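2,3-dihydroxybenzoate-AMP ligase (Bacillus subtilis, PDB 1MDB) is a two-domain AMP-binding enzyme of the ANL superfamily that holds adenosine monophosphate and 2,3-dihydroxy-benzoic acid in adjoining pockets. Local coordinates at residues Val279-Met284 with Gly518-Lys523; Lys309-Ala314 with Val445-Leu450; Gly412-Leu417 with Val424-Ala429. One frame throughout, in Å; residues are numbered along the deposited sequence.

How the contacts relate
The six segments follow one another concentrically along the chain: contact 1 joins the outermost pair, contact 2 the next, and contact 3 the two strands of a hairpin in the middle. Contacts 1 and 2 have centres about 13 Å apart and touch directly, with Met284 of helix 280-292 packed on Ala314 and Lys522 bridged to Glu446. Contact 3 lies about 15 Å from contact 2, centre to centre, and is tied to it through Lys309 and Val425; its centre is about 17 Å from that of contact 1. All three touch AMP, so the nucleotide is where the hairpin and two meetings of distant parts of the chain come together.

Contact 1 (Val279-Met284 with Gly518-Lys523); sequences VPPLAM and GKVSKK. With AMP (adenosine monophosphate), chain D; DBH (2,3-dihydroxy-benzoic acid), chain E.
Lys519, whose backbone passes Val279 and Pro281, carries its NZ to two oxygens: AMP O2P at 3.1 Å and the carbonyl O of Gly307. The exact place of NZ is less certain, because the model puts it too near a carboxylate oxygen of 2,3-dihydroxy-benzoic acid. CG almost eclipses the backbone N (chi1 8°), a strained start, and from there the chain runs out fully extended, leading away from 279-284 and into the ligand pocket.

Across the two segments the contact is van der Waals packing, made at the root of this lysine. Val279 CG2 rests 3.6 Å from Gly518 O, and Pro281 CG reaches the same carbonyl at 3.7 Å, so two side chains lie against one carbonyl oxygen. Pro281 CG also meets Val520 CG2 at 3.5 Å, the two side chains crossing at a slant; Val520 leans in addition on Ala459 of strand 455-465. Gly518 turns the chain here with a positive phi of 115°. Val279 is the N-cap residue of helix 280-292, and the first turn of that helix thus backs the lysine loop. A lysine from near the C-terminus reaching into the nucleotide pocket is a hallmark of ANL enzymes.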
loop_
_atom_site.group_PDB
_atom_site.type_symbol
_atom_site.label_atom_id
_atom_site.label_comp_id
_atom_site.label_asym_id
_atom_site.label_seq_id
_atom_site.Cartn_x
_atom_site.Cartn_y
_atom_site.Cartn_z
ATOM N N VAL A 279 -2.830 -7.020 5.107
ATOM C CA VAL A 279 -1.755 -7.573 4.297
ATOM C C VAL A 279 -1.675 -8.989 4.876
ATOM O O VAL A 279 -2.141 -9.219 5.995
ATOM C CB VAL A 279 -0.404 -6.811 4.493
ATOM C CG1 VAL A 279 -0.487 -5.423 3.862
ATOM C CG2 VAL A 279 -0.068 -6.693 5.970
ATOM N N PRO A 280 -1.100 -9.957 4.131
ATOM C CA PRO A 280 -0.990 -11.345 4.594
ATOM C C PRO A 280 -0.551 -11.628 6.037
ATOM O O PRO A 280 -1.242 -12.343 6.762
ATOM C CB PRO A 280 -0.060 -11.984 3.551
ATOM C CG PRO A 280 -0.431 -11.255 2.307
ATOM C CD PRO A 280 -0.509 -9.808 2.788
ATOM N N PRO A 281 0.602 -11.092 6.477
ATOM C CA PRO A 281 1.028 -11.361 7.857
ATOM C C PRO A 281 -0.048 -11.001 8.887
ATOM O O PRO A 281 -0.278 -11.736 9.842
ATOM C CB PRO A 281 2.262 -10.476 8.018
ATOM C CG PRO A 281 2.783 -10.345 6.646
ATOM C CD PRO A 281 1.554 -10.191 5.804
ATOM N N LEU A 282 -0.693 -9.856 8.681
ATOM C CA LEU A 282 -1.723 -9.371 9.597
ATOM C C LEU A 282 -2.968 -10.256 9.501
ATOM O O LEU A 282 -3.592 -10.563 10.512
ATOM C CB LEU A 282 -2.062 -7.908 9.266
ATOM C CG LEU A 282 -2.918 -7.110 10.258
ATOM C CD1 LEU A 282 -2.238 -7.066 11.622
ATOM C CD2 LEU A 282 -3.119 -5.698 9.719
ATOM N N ALA A 283 -3.312 -10.669 8.282
ATOM C CA ALA A 283 -4.467 -11.547 8.066
ATOM C C ALA A 283 -4.343 -12.786 8.952
ATOM O O ALA A 283 -5.324 -13.248 9.530
ATOM C CB ALA A 283 -4.546 -11.957 6.614
ATOM N N MET A 284 -3.136 -13.322 9.068
ATOM C CA MET A 284 -2.920 -14.492 9.912
ATOM C C MET A 284 -3.210 -14.143 11.381
ATOM O O MET A 284 -3.870 -14.901 12.096
ATOM C CB MET A 284 -1.477 -14.983 9.779
ATOM C CG MET A 284 -1.036 -15.219 8.340
ATOM S SD MET A 284 -2.144 -16.334 7.438
ATOM C CE MET A 284 -1.278 -16.495 5.847
ATOM N N GLY A 518 3.541 -3.077 6.529
ATOM C CA GLY A 518 3.295 -4.315 7.252
ATOM C C GLY A 518 3.590 -5.631 6.551
ATOM O O GLY A 518 3.352 -6.691 7.125
ATOM N N LYS A 519 4.097 -5.602 5.323
ATOM C CA LYS A 519 4.392 -6.873 4.666
ATOM C C LYS A 519 5.742 -7.431 5.098
ATOM O O LYS A 519 6.601 -6.715 5.627
ATOM C CB LYS A 519 4.355 -6.761 3.136
ATOM C CG LYS A 519 4.218 -5.368 2.558
ATOM C CD LYS A 519 4.035 -5.428 1.042
ATOM C CE LYS A 519 3.827 -4.037 0.445
ATOM N NZ LYS A 519 3.497 -4.075 -1.020
ATOM N N VAL A 520 5.912 -8.726 4.891
ATOM C CA VAL A 520 7.162 -9.371 5.246
ATOM C C VAL A 520 8.231 -8.806 4.321
ATOM O O VAL A 520 7.986 -8.590 3.134
ATOM C CB VAL A 520 7.078 -10.900 5.053
ATOM C CG1 VAL A 520 8.432 -11.536 5.302
ATOM C CG2 VAL A 520 6.049 -11.484 5.999
ATOM N N SER A 521 9.400 -8.520 4.884
ATOM C CA SER A 521 10.517 -8.019 4.109
ATOM C C SER A 521 11.421 -9.227 3.878
ATOM O O SER A 521 12.204 -9.598 4.756
ATOM C CB SER A 521 11.287 -6.964 4.898
ATOM O OG SER A 521 12.508 -6.659 4.255
ATOM N N LYS A 522 11.305 -9.853 2.714
ATOM C CA LYS A 522 12.133 -11.015 2.440
ATOM C C LYS A 522 13.595 -10.607 2.354
ATOM O O LYS A 522 14.483 -11.386 2.697
ATOM C CB LYS A 522 11.655 -11.734 1.173
ATOM C CG LYS A 522 10.409 -12.588 1.466
ATOM C CD LYS A 522 10.043 -13.548 0.334
ATOM C CE LYS A 522 8.921 -14.487 0.791
ATOM N NZ LYS A 522 8.594 -15.517 -0.227
ATOM N N LYS A 523 13.837 -9.365 1.944
ATOM C CA LYS A 523 15.205 -8.865 1.863
ATOM C C LYS A 523 15.843 -8.910 3.267
ATOM O O LYS A 523 16.982 -9.343 3.433
ATOM C CB LYS A 523 15.210 -7.434 1.330
ATOM C CG LYS A 523 16.596 -6.833 1.243
ATOM C CD LYS A 523 16.538 -5.336 0.969
ATOM C CE LYS A 523 17.922 -4.712 1.050
ATOM N NZ LYS A 523 17.857 -3.225 1.072
HETATM P P AMP D . 3.285 -1.246 -3.325
HETATM O O1P AMP D . 3.476 -0.031 -4.194
HETATM O O2P AMP D . 3.958 -1.167 -1.996
HETATM O O3P AMP D . 1.833 -1.631 -3.199
HETATM O "O5'" AMP D . 4.077 -2.517 -4.025
HETATM C "C5'" AMP D . 3.557 -3.217 -5.191
HETATM C "C4'" AMP D . 4.217 -4.598 -5.298
HETATM O "O4'" AMP D . 3.785 -5.307 -4.153
HETATM C "C3'" AMP D . 3.755 -5.450 -6.444
HETATM O "O3'" AMP D . 4.467 -5.164 -7.645
HETATM C "C2'" AMP D . 3.974 -6.861 -5.911
HETATM O "O2'" AMP D . 5.326 -7.312 -6.140
HETATM C "C1'" AMP D . 3.632 -6.686 -4.453
HETATM N N9 AMP D . 2.039 -7.214 -4.263
HETATM C C8 AMP D . 1.017 -6.407 -3.893
HETATM N N7 AMP D . -0.124 -7.080 -3.781
HETATM C C5 AMP D . 0.206 -8.321 -4.089
HETATM C C6 AMP D . -0.657 -9.412 -4.099
HETATM N N6 AMP D . -1.947 -9.318 -3.780
HETATM N N1 AMP D . -0.097 -10.617 -4.451
HETATM C C2 AMP D . 1.220 -10.758 -4.776
HETATM N N3 AMP D . 2.047 -9.704 -4.758
HETATM C C4 AMP D . 1.557 -8.462 -4.412
HETATM C C21 DBH E . 1.041 -2.440 -2.848
HETATM O O9 DBH E . 1.711 -3.450 -2.278
HETATM C C18 DBH E . -0.430 -2.458 -3.053
HETATM C C15 DBH E . -1.201 -3.557 -2.569
HETATM C C12 DBH E . -2.596 -3.599 -2.773
HETATM C C3 DBH E . -1.077 -1.390 -3.751
HETATM O O3 DBH E . -0.375 -0.275 -4.250
HETATM C C6 DBH E . -2.471 -1.438 -3.954
HETATM C C9 DBH E . -3.232 -2.531 -3.475
HETATM O O6 DBH E . -3.097 -0.416 -4.631
#

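Contact 2 (Lys309-Ala314 with Val445-Leu450). With AMP (adenosine monophosphate), chain D.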
loop_
_atom_site.group_PDB
_atom_site.type_symbol
_atom_site.label_atom_id
_atom_site.label_comp_id
_atom_site.label_asym_id
_atom_site.label_seq_id
_atom_site.Cartn_x
_atom_site.Cartn_y
_atom_site.Cartn_z
ATOM N N LYS A 309 0.981 -11.828 -1.749
ATOM C CA LYS A 309 0.049 -12.914 -2.017
ATOM C C LYS A 309 -0.536 -13.571 -0.765
ATOM O O LYS A 309 0.186 -14.006 0.130
ATOM C CB LYS A 309 0.731 -13.975 -2.880
ATOM C CG LYS A 309 -0.200 -15.056 -3.386
ATOM C CD LYS A 309 0.545 -16.016 -4.292
ATOM C CE LYS A 309 -0.375 -17.113 -4.799
ATOM N NZ LYS A 309 0.376 -18.105 -5.606
ATOM N N PHE A 310 -1.860 -13.627 -0.696
ATOM C CA PHE A 310 -2.513 -14.277 0.429
ATOM C C PHE A 310 -2.691 -15.715 -0.053
ATOM O O PHE A 310 -3.539 -16.000 -0.900
ATOM C CB PHE A 310 -3.862 -13.614 0.721
ATOM C CG PHE A 310 -4.496 -14.058 2.006
ATOM C CD1 PHE A 310 -3.719 -14.320 3.130
ATOM C CD2 PHE A 310 -5.877 -14.182 2.104
ATOM C CE1 PHE A 310 -4.304 -14.700 4.329
ATOM C CE2 PHE A 310 -6.471 -14.559 3.295
ATOM C CZ PHE A 310 -5.682 -14.821 4.412
ATOM N N SER A 311 -1.860 -16.604 0.477
ATOM C CA SER A 311 -1.867 -18.013 0.098
ATOM C C SER A 311 -3.226 -18.700 0.202
ATOM O O SER A 311 -4.010 -18.441 1.120
ATOM C CB SER A 311 -0.830 -18.771 0.929
ATOM O OG SER A 311 0.488 -18.371 0.568
ATOM N N ALA A 312 -3.474 -19.597 -0.748
ATOM C CA ALA A 312 -4.725 -20.339 -0.843
ATOM C C ALA A 312 -5.163 -21.014 0.448
ATOM O O ALA A 312 -6.329 -20.919 0.825
ATOM C CB ALA A 312 -4.616 -21.381 -1.969
ATOM N N GLU A 313 -4.233 -21.694 1.116
ATOM C CA GLU A 313 -4.508 -22.406 2.360
ATOM C C GLU A 313 -5.078 -21.482 3.441
ATOM O O GLU A 313 -5.808 -21.924 4.337
ATOM C CB GLU A 313 -3.221 -23.078 2.861
ATOM C CG GLU A 313 -3.330 -23.870 4.175
ATOM C CD GLU A 313 -4.251 -25.089 4.085
ATOM O OE1 GLU A 313 -4.204 -25.814 3.067
ATOM O OE2 GLU A 313 -5.010 -25.333 5.045
ATOM N N ALA A 314 -4.743 -20.199 3.360
ATOM C CA ALA A 314 -5.241 -19.244 4.340
ATOM C C ALA A 314 -6.490 -18.575 3.809
ATOM O O ALA A 314 -7.492 -18.486 4.507
ATOM C CB ALA A 314 -4.183 -18.197 4.652
ATOM N N VAL A 445 5.698 -23.264 -1.640
ATOM C CA VAL A 445 6.118 -24.036 -0.475
ATOM C C VAL A 445 5.508 -23.490 0.817
ATOM O O VAL A 445 5.127 -24.252 1.709
ATOM C CB VAL A 445 7.654 -24.028 -0.338
ATOM C CG1 VAL A 445 8.074 -24.911 0.814
ATOM C CG2 VAL A 445 8.295 -24.510 -1.640
ATOM N N GLU A 446 5.420 -22.171 0.924
ATOM C CA GLU A 446 4.839 -21.573 2.118
ATOM C C GLU A 446 3.378 -22.035 2.276
ATOM O O GLU A 446 2.945 -22.372 3.382
ATOM C CB GLU A 446 4.936 -20.050 2.028
ATOM C CG GLU A 446 6.383 -19.535 1.918
ATOM C CD GLU A 446 6.454 -18.088 1.469
ATOM O OE1 GLU A 446 7.571 -17.576 1.218
ATOM O OE2 GLU A 446 5.381 -17.459 1.373
ATOM N N ASN A 447 2.637 -22.083 1.167
ATOM C CA ASN A 447 1.234 -22.510 1.191
ATOM C C ASN A 447 1.083 -23.884 1.831
ATOM O O ASN A 447 0.186 -24.093 2.648
ATOM C CB ASN A 447 0.641 -22.534 -0.218
ATOM C CG ASN A 447 -0.861 -22.705 -0.204
ATOM O OD1 ASN A 447 -1.576 -21.934 0.453
ATOM N ND2 ASN A 447 -1.357 -23.711 -0.926
ATOM N N HIS A 448 1.958 -24.819 1.457
ATOM C CA HIS A 448 1.949 -26.166 2.030
ATOM C C HIS A 448 2.175 -26.075 3.540
ATOM O O HIS A 448 1.409 -26.625 4.330
ATOM C CB HIS A 448 3.074 -27.020 1.424
ATOM C CG HIS A 448 2.753 -27.589 0.078
ATOM N ND1 HIS A 448 2.028 -28.750 -0.083
ATOM C CD2 HIS A 448 3.031 -27.144 -1.170
ATOM C CE1 HIS A 448 1.872 -28.996 -1.371
ATOM N NE2 HIS A 448 2.471 -28.036 -2.054
ATOM N N LEU A 449 3.245 -25.391 3.932
ATOM C CA LEU A 449 3.590 -25.230 5.341
ATOM C C LEU A 449 2.460 -24.618 6.177
ATOM O O LEU A 449 2.349 -24.897 7.368
ATOM C CB LEU A 449 4.874 -24.392 5.466
ATOM C CG LEU A 449 6.074 -25.071 4.789
ATOM C CD1 LEU A 449 7.276 -24.129 4.709
ATOM C CD2 LEU A 449 6.425 -26.342 5.557
ATOM N N LEU A 450 1.618 -23.800 5.551
ATOM C CA LEU A 450 0.495 -23.181 6.254
ATOM C C LEU A 450 -0.534 -24.243 6.624
ATOM O O LEU A 450 -1.407 -24.010 7.462
ATOM C CB LEU A 450 -0.179 -22.107 5.383
ATOM C CG LEU A 450 0.616 -20.823 5.138
ATOM C CD1 LEU A 450 -0.253 -19.809 4.404
ATOM C CD2 LEU A 450 1.072 -20.240 6.463
HETATM P P AMP D . 3.285 -1.246 -3.325
HETATM O O1P AMP D . 3.476 -0.031 -4.194
HETATM O O2P AMP D . 3.958 -1.167 -1.996
HETATM O O3P AMP D . 1.833 -1.631 -3.199
HETATM O "O5'" AMP D . 4.077 -2.517 -4.025
HETATM C "C5'" AMP D . 3.557 -3.217 -5.191
HETATM C "C4'" AMP D . 4.217 -4.598 -5.298
HETATM O "O4'" AMP D . 3.785 -5.307 -4.153
HETATM C "C3'" AMP D . 3.755 -5.450 -6.444
HETATM O "O3'" AMP D . 4.467 -5.164 -7.645
HETATM C "C2'" AMP D . 3.974 -6.861 -5.911
HETATM O "O2'" AMP D . 5.326 -7.312 -6.140
HETATM C "C1'" AMP D . 3.632 -6.686 -4.453
HETATM N N9 AMP D . 2.039 -7.214 -4.263
HETATM C C8 AMP D . 1.017 -6.407 -3.893
HETATM N N7 AMP D . -0.124 -7.080 -3.781
HETATM C C5 AMP D . 0.206 -8.321 -4.089
HETATM C C6 AMP D . -0.657 -9.412 -4.099
HETATM N N6 AMP D . -1.947 -9.318 -3.780
HETATM N N1 AMP D . -0.097 -10.617 -4.451
HETATM C C2 AMP D . 1.220 -10.758 -4.776
HETATM N N3 AMP D . 2.047 -9.704 -4.758
HETATM C C4 AMP D . 1.557 -8.462 -4.412
#
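Where the AMP-binding domain meets the C-terminal domain, the start of helix 312-315 faces helix 442-449 around Asn447 and Leu450, and Asn447 reaches across to Glu313. Asn447 OD1 accepts the backbone N-H of Glu313 at 2.7 Å in a nearly straight bond (167° at the hydrogen). The donor lies in the carbonyl plane, on a lone pair of OD1. CG of Asn447 stands anti to its backbone N (chi1 -169°), and from it OD1 meets the Glu313 N-H. Ala312 N is also close to OD1, but at a poor angle. Ser311 holds the N-cap position without capping through its own side chain: its OG is bonded to Glu443 instead. The Asn447 oxygen would therefore probably offset some of the positive end of the short helix.

Beside this bond the packing is apolar. Glu313 CG lies 3.8 Å from Leu450 CB, the two side chains sliding past each other in opposite directions, while the Glu313 carboxylate goes on to a salt bridge with Arg316. Leu450 CD1 touches Ser311 CB at 3.7 Å and Ala314 CB more loosely at 4.3 Å; Met284 of helix 280-292 also packs against Leu450.

At the other end of 309-314, Lys309 N comes within 3.2 Å of AMP N1, and its extended side chain carries NZ to Glu443 and to Val425 O. The arrangement is a domain interface beside the adenine end of an ANL nucleotide site.

Contact 3 (Gly412-Leu417 with Val424-Ala429); sequences GDIVRL and VVEGRA. With AMP (adenosine monophosphate), chain D.
Arg428 leaves its strand with CB 3.9 Å from Gly412 O, and CG then passes beside Asp413 OD2 and the ribose O2' of AMP. CD still skirts O2'. A turn about CG-CD (chi3 66°) bends the chain and sets NE; Gly412 O lies 3.8 Å above one face of the guanidinium, over its centre. At the tip, NH1 forms a salt bridge with Asp413 OD2 at 3.1 Å and also bonds Thr411 O. AMP O2' lies at the guanidinium edge, but the model crowds it against OD2, so the details of this corner are doubtful. The other Asp413 oxygen, OD1, accepts a hydrogen bond from AMP O3' at 2.6 Å and is bonded to Thr411 OG1 as well, which helps fix the carboxylate at the ribose hydroxyls.

The two strands pair antiparallel, with a classic beta bulge: Glu426 and Gly427 both face Ile414. Ile414 O takes the N-H of Glu426 at 2.9 Å, while Ile414 N donates to Gly427 O at the same length of 2.9 Å. Beyond the bulge, Val415 and Val425 form a non-hydrogen-bonded pair, CG1 to CG2 3.9 Å, and Val425 CG1 reaches the adenine C2 of AMP at 3.6 Å. On the opposite face, Arg416 runs beside Val424, and Val424 CG1 lies over one face of the Arg416 guanidinium, toward the rim.

Strand 423-428 is the outermost of a four-stranded antiparallel sheet, and strand 409-417 sits between it and strand 379-384. Val415 packs on Leu381 of that strand and on Val365 of strand 362-366, while Asp413 and Val425 touch Phe330 of strand 325-331, from the neighbouring large mixed sheet.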
loop_
_atom_site.group_PDB
_atom_site.type_symbol
_atom_site.label_atom_id
_atom_site.label_comp_id
_atom_site.label_asym_id
_atom_site.label_seq_id
_atom_site.Cartn_x
_atom_site.Cartn_y
_atom_site.Cartn_z
ATOM N N GLY A 412 8.006 -6.065 -11.885
ATOM C CA GLY A 412 8.942 -6.866 -11.110
ATOM C C GLY A 412 8.342 -8.145 -10.555
ATOM O O GLY A 412 8.988 -8.869 -9.787
ATOM N N ASP A 413 7.100 -8.428 -10.932
ATOM C CA ASP A 413 6.435 -9.642 -10.472
ATOM C C ASP A 413 6.449 -10.740 -11.528
ATOM O O ASP A 413 6.441 -10.463 -12.731
ATOM C CB ASP A 413 4.987 -9.341 -10.087
ATOM C CG ASP A 413 4.887 -8.283 -9.008
ATOM O OD1 ASP A 413 4.449 -7.152 -9.313
ATOM O OD2 ASP A 413 5.267 -8.585 -7.860
ATOM N N ILE A 414 6.502 -11.987 -11.073
ATOM C CA ILE A 414 6.456 -13.123 -11.976
ATOM C C ILE A 414 5.031 -13.652 -11.814
ATOM O O ILE A 414 4.613 -14.021 -10.707
ATOM C CB ILE A 414 7.462 -14.232 -11.585
ATOM C CG1 ILE A 414 8.895 -13.685 -11.596
ATOM C CG2 ILE A 414 7.352 -15.392 -12.563
ATOM C CD1 ILE A 414 9.291 -12.962 -12.877
ATOM N N VAL A 415 4.282 -13.679 -12.912
ATOM C CA VAL A 415 2.893 -14.130 -12.866
ATOM C C VAL A 415 2.511 -14.931 -14.111
ATOM O O VAL A 415 3.297 -15.068 -15.050
ATOM C CB VAL A 415 1.933 -12.918 -12.794
ATOM C CG1 VAL A 415 2.422 -11.909 -11.754
ATOM C CG2 VAL A 415 1.845 -12.243 -14.163
ATOM N N ARG A 416 1.292 -15.456 -14.100
ATOM C CA ARG A 416 0.752 -16.196 -15.232
ATOM C C ARG A 416 -0.669 -15.660 -15.366
ATOM O O ARG A 416 -1.237 -15.164 -14.392
ATOM C CB ARG A 416 0.739 -17.704 -14.958
ATOM C CG ARG A 416 -0.528 -18.226 -14.298
ATOM C CD ARG A 416 -0.406 -19.697 -13.944
ATOM N NE ARG A 416 -1.684 -20.249 -13.508
ATOM C CZ ARG A 416 -1.885 -20.835 -12.333
ATOM N NH1 ARG A 416 -0.886 -20.949 -11.469
ATOM N NH2 ARG A 416 -3.089 -21.299 -12.020
ATOM N N LEU A 417 -1.240 -15.742 -16.562
ATOM C CA LEU A 417 -2.590 -15.240 -16.777
ATOM C C LEU A 417 -3.607 -16.356 -16.895
ATOM O O LEU A 417 -3.325 -17.415 -17.457
ATOM C CB LEU A 417 -2.650 -14.376 -18.038
ATOM C CG LEU A 417 -1.829 -13.087 -18.084
ATOM C CD1 LEU A 417 -2.011 -12.432 -19.444
ATOM C CD2 LEU A 417 -2.269 -12.140 -16.968
ATOM N N VAL A 424 -2.434 -14.814 -11.486
ATOM C CA VAL A 424 -2.036 -15.722 -10.434
ATOM C C VAL A 424 -0.558 -15.413 -10.241
ATOM O O VAL A 424 0.283 -15.831 -11.034
ATOM C CB VAL A 424 -2.217 -17.184 -10.849
ATOM C CG1 VAL A 424 -1.779 -18.099 -9.710
ATOM C CG2 VAL A 424 -3.680 -17.442 -11.199
ATOM N N VAL A 425 -0.262 -14.644 -9.198
ATOM C CA VAL A 425 1.099 -14.237 -8.887
ATOM C C VAL A 425 1.911 -15.362 -8.257
ATOM O O VAL A 425 1.419 -16.088 -7.390
ATOM C CB VAL A 425 1.092 -13.019 -7.923
ATOM C CG1 VAL A 425 2.525 -12.558 -7.624
ATOM C CG2 VAL A 425 0.296 -11.884 -8.544
ATOM N N GLU A 426 3.148 -15.514 -8.721
ATOM C CA GLU A 426 4.059 -16.521 -8.182
ATOM C C GLU A 426 4.777 -15.848 -7.025
ATOM O O GLU A 426 4.858 -16.387 -5.926
ATOM C CB GLU A 426 5.113 -16.940 -9.224
ATOM C CG GLU A 426 6.182 -17.895 -8.665
ATOM C CD GLU A 426 7.383 -18.078 -9.595
ATOM O OE1 GLU A 426 8.323 -17.257 -9.542
ATOM O OE2 GLU A 426 7.388 -19.046 -10.381
ATOM N N GLY A 427 5.299 -14.660 -7.316
ATOM C CA GLY A 427 6.037 -13.867 -6.352
ATOM C C GLY A 427 6.891 -12.875 -7.118
ATOM O O GLY A 427 6.804 -12.814 -8.346
ATOM N N ARG A 428 7.704 -12.091 -6.413
ATOM C CA ARG A 428 8.579 -11.124 -7.070
ATOM C C ARG A 428 9.803 -11.789 -7.696
ATOM O O ARG A 428 10.334 -12.772 -7.175
ATOM C CB ARG A 428 9.034 -10.041 -6.082
ATOM C CG ARG A 428 7.904 -9.123 -5.631
ATOM C CD ARG A 428 8.417 -7.890 -4.908
ATOM N NE ARG A 428 9.190 -6.998 -5.774
ATOM C CZ ARG A 428 8.695 -6.310 -6.807
ATOM N NH1 ARG A 428 7.412 -6.399 -7.131
ATOM N NH2 ARG A 428 9.491 -5.514 -7.514
ATOM N N ALA A 429 10.240 -11.256 -8.830
ATOM C CA ALA A 429 11.416 -11.801 -9.511
ATOM C C ALA A 429 12.569 -11.973 -8.518
ATOM O O ALA A 429 13.213 -13.020 -8.478
ATOM C CB ALA A 429 11.843 -10.873 -10.642
HETATM P P AMP D . 3.285 -1.246 -3.325
HETATM O O1P AMP D . 3.476 -0.031 -4.194
HETATM O O2P AMP D . 3.958 -1.167 -1.996
HETATM O O3P AMP D . 1.833 -1.631 -3.199
HETATM O "O5'" AMP D . 4.077 -2.517 -4.025
HETATM C "C5'" AMP D . 3.557 -3.217 -5.191
HETATM C "C4'" AMP D . 4.217 -4.598 -5.298
HETATM O "O4'" AMP D . 3.785 -5.307 -4.153
HETATM C "C3'" AMP D . 3.755 -5.450 -6.444
HETATM O "O3'" AMP D . 4.467 -5.164 -7.645
HETATM C "C2'" AMP D . 3.974 -6.861 -5.911
HETATM O "O2'" AMP D . 5.326 -7.312 -6.140
HETATM C "C1'" AMP D . 3.632 -6.686 -4.453
HETATM N N9 AMP D . 2.039 -7.214 -4.263
HETATM C C8 AMP D . 1.017 -6.407 -3.893
HETATM N N7 AMP D . -0.124 -7.080 -3.781
HETATM C C5 AMP D . 0.206 -8.321 -4.089
HETATM C C6 AMP D . -0.657 -9.412 -4.099
HETATM N N6 AMP D . -1.947 -9.318 -3.780
HETATM N N1 AMP D . -0.097 -10.617 -4.451
HETATM C C2 AMP D . 1.220 -10.758 -4.776
HETATM N N3 AMP D . 2.047 -9.704 -4.758
HETATM C C4 AMP D . 1.557 -8.462 -4.412
#